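Local coordinates for Serine/threonine-protein kinase Tel1 (Chaetomium thermophilum, PDB 6SKY) that is a serine/threonine protein kinase that uses ATP and probably activates checkpoint signalling in response to DNA damage, at residues R1537-N1542 with S1559-E1564. Sequence-based numbering, arbitrary orientation.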
loop_
_atom_site.group_PDB
_atom_site.type_symbol
_atom_site.label_atom_id
_atom_site.label_comp_id
_atom_site.label_asym_id
_atom_site.label_seq_id
_atom_site.Cartn_x
_atom_site.Cartn_y
_atom_site.Cartn_z
ATOM N N ARG A 1537 -46.547 -36.234 30.326
ATOM C CA ARG A 1537 -47.935 -35.858 30.081
ATOM C C ARG A 1537 -48.139 -35.436 28.634
ATOM O O ARG A 1537 -49.069 -35.899 27.965
ATOM C CB ARG A 1537 -48.351 -34.734 31.027
ATOM C CG ARG A 1537 -48.391 -35.128 32.487
ATOM C CD ARG A 1537 -49.458 -36.169 32.749
ATOM N NE ARG A 1537 -49.615 -36.428 34.175
ATOM C CZ ARG A 1537 -50.327 -35.663 34.997
ATOM N NH1 ARG A 1537 -50.943 -34.585 34.532
ATOM N NH2 ARG A 1537 -50.420 -35.972 36.284
ATOM N N SER A 1538 -47.271 -34.558 28.133
ATOM C CA SER A 1538 -47.441 -34.037 26.784
ATOM C C SER A 1538 -47.277 -35.132 25.742
ATOM O O SER A 1538 -48.088 -35.242 24.818
ATOM C CB SER A 1538 -46.451 -32.903 26.540
ATOM O OG SER A 1538 -45.188 -33.225 27.085
ATOM N N ILE A 1539 -46.241 -35.962 25.877
ATOM C CA ILE A 1539 -46.020 -37.035 24.914
ATOM C C ILE A 1539 -47.224 -37.963 24.868
ATOM O O ILE A 1539 -47.790 -38.218 23.801
ATOM C CB ILE A 1539 -44.727 -37.802 25.244
ATOM C CG1 ILE A 1539 -43.502 -36.998 24.816
ATOM C CG2 ILE A 1539 -44.718 -39.149 24.564
ATOM C CD1 ILE A 1539 -42.197 -37.608 25.258
ATOM N N THR A 1540 -47.646 -38.465 26.030
ATOM C CA THR A 1540 -48.747 -39.423 26.059
ATOM C C THR A 1540 -50.038 -38.807 25.536
ATOM O O THR A 1540 -50.735 -39.407 24.706
ATOM C CB THR A 1540 -48.936 -39.942 27.479
ATOM O OG1 THR A 1540 -49.026 -38.831 28.378
ATOM C CG2 THR A 1540 -47.761 -40.805 27.878
ATOM N N GLU A 1541 -50.371 -37.600 25.999
ATOM C CA GLU A 1541 -51.629 -36.985 25.600
ATOM C C GLU A 1541 -51.652 -36.675 24.110
ATOM O O GLU A 1541 -52.643 -36.956 23.427
ATOM C CB GLU A 1541 -51.877 -35.722 26.418
ATOM C CG GLU A 1541 -52.906 -34.793 25.811
ATOM C CD GLU A 1541 -54.223 -35.483 25.493
ATOM O OE1 GLU A 1541 -54.625 -36.398 26.241
ATOM O OE2 GLU A 1541 -54.854 -35.108 24.483
ATOM N N ASN A 1542 -50.574 -36.097 23.579
ATOM C CA ASN A 1542 -50.566 -35.778 22.160
ATOM C C ASN A 1542 -50.561 -37.039 21.311
ATOM O O ASN A 1542 -51.200 -37.078 20.256
ATOM C CB ASN A 1542 -49.372 -34.888 21.829
ATOM C CG ASN A 1542 -49.443 -33.545 22.520
ATOM O OD1 ASN A 1542 -50.231 -32.686 22.145
ATOM N ND2 ASN A 1542 -48.614 -33.357 23.533
ATOM N N SER A 1559 -47.714 -31.981 15.487
ATOM C CA SER A 1559 -46.566 -31.095 15.608
ATOM C C SER A 1559 -46.129 -30.935 17.055
ATOM O O SER A 1559 -44.932 -30.838 17.330
ATOM C CB SER A 1559 -46.879 -29.740 14.996
ATOM O OG SER A 1559 -47.840 -29.058 15.768
ATOM N N ASN A 1560 -47.078 -30.910 17.993
ATOM C CA ASN A 1560 -46.704 -30.899 19.404
ATOM C C ASN A 1560 -45.962 -32.172 19.779
ATOM O O ASN A 1560 -44.981 -32.131 20.527
ATOM C CB ASN A 1560 -47.939 -30.730 20.281
ATOM C CG ASN A 1560 -48.616 -29.399 20.079
ATOM O OD1 ASN A 1560 -47.964 -28.397 19.798
ATOM N ND2 ASN A 1560 -49.933 -29.379 20.221
ATOM N N LEU A 1561 -46.398 -33.311 19.245
ATOM C CA LEU A 1561 -45.701 -34.559 19.521
ATOM C C LEU A 1561 -44.303 -34.560 18.918
ATOM O O LEU A 1561 -43.344 -34.983 19.572
ATOM C CB LEU A 1561 -46.513 -35.736 18.996
ATOM C CG LEU A 1561 -45.897 -37.105 19.243
ATOM C CD1 LEU A 1561 -45.627 -37.294 20.714
ATOM C CD2 LEU A 1561 -46.822 -38.171 18.732
ATOM N N LEU A 1562 -44.168 -34.107 17.670
ATOM C CA LEU A 1562 -42.850 -34.034 17.048
ATOM C C LEU A 1562 -41.926 -33.118 17.829
ATOM O O LEU A 1562 -40.760 -33.449 18.060
ATOM C CB LEU A 1562 -42.978 -33.551 15.607
ATOM C CG LEU A 1562 -41.687 -33.368 14.812
ATOM C CD1 LEU A 1562 -41.065 -34.702 14.495
ATOM C CD2 LEU A 1562 -41.951 -32.596 13.548
ATOM N N LEU A 1563 -42.431 -31.963 18.252
ATOM C CA LEU A 1563 -41.611 -31.032 19.012
ATOM C C LEU A 1563 -41.213 -31.619 20.357
ATOM O O LEU A 1563 -40.085 -31.417 20.813
ATOM C CB LEU A 1563 -42.361 -29.718 19.198
ATOM C CG LEU A 1563 -41.492 -28.471 19.313
ATOM C CD1 LEU A 1563 -40.738 -28.245 18.013
ATOM C CD2 LEU A 1563 -42.348 -27.273 19.674
ATOM N N GLU A 1564 -42.117 -32.362 21.002
ATOM C CA GLU A 1564 -41.773 -33.011 22.264
ATOM C C GLU A 1564 -40.697 -34.065 22.070
ATOM O O GLU A 1564 -39.751 -34.141 22.857
ATOM C CB GLU A 1564 -43.015 -33.639 22.891
ATOM C CG GLU A 1564 -43.982 -32.653 23.515
ATOM C CD GLU A 1564 -43.447 -32.032 24.789
ATOM O OE1 GLU A 1564 -42.403 -32.495 25.294
ATOM O OE2 GLU A 1564 -44.074 -31.076 25.292
#
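Two successive helices of the alpha-solenoid part of Tel1, 1530-1543 and 1557-1569, pack here as a helical hairpin, far from the nucleotide site. Segments 1537-1542 and 1559-1564 run roughly antiparallel, at 145°, with their axes 9.1 Å apart at closest approach. They come nearest at Asn1542 and Leu1561, whose CA atoms are 5.7 Å apart and whose CB atoms also meet.

The apolar contacts are few and at van der Waals distance. Leu1561, with CG anti to its backbone N (chi1 -179°), places CD1 beside the first helix, 3.9 Å from the carbonyl O of Ile1539 and a little farther from CG2 of that residue. Ile1539 CG1 lies beside the aliphatic start of Glu1564, 3.9 Å from its CB, the two side chains crossing obliquely. Leu1561 also touches Ile1546, in the connection between the helices.

The polar ends meet without an assigned hydrogen bond across the interface. Glu1564 bends at chi2 (-71°), bringing its carboxylate to the Ser1538 hydroxyl, with OE2 3.0 Å from OG. Within its own helix that hydroxyl has the carbonyl O of Gln1534 as its strongest partner and Ala1535 O as a second; the carboxylate is a close neighbour.

Asn1542 and Asn1560 cross at about a right angle, their amide planes steeply inclined to each other. Asn1542 ND2 donates back along its own helix to Ser1538 O in a very short, bent bond, approaching from above the carbonyl plane; the same oxygen accepts the backbone N of Asn1542. With the amide modelled this way, Asn1542 OD1 lies 3.5 Å from Asn1560 CB.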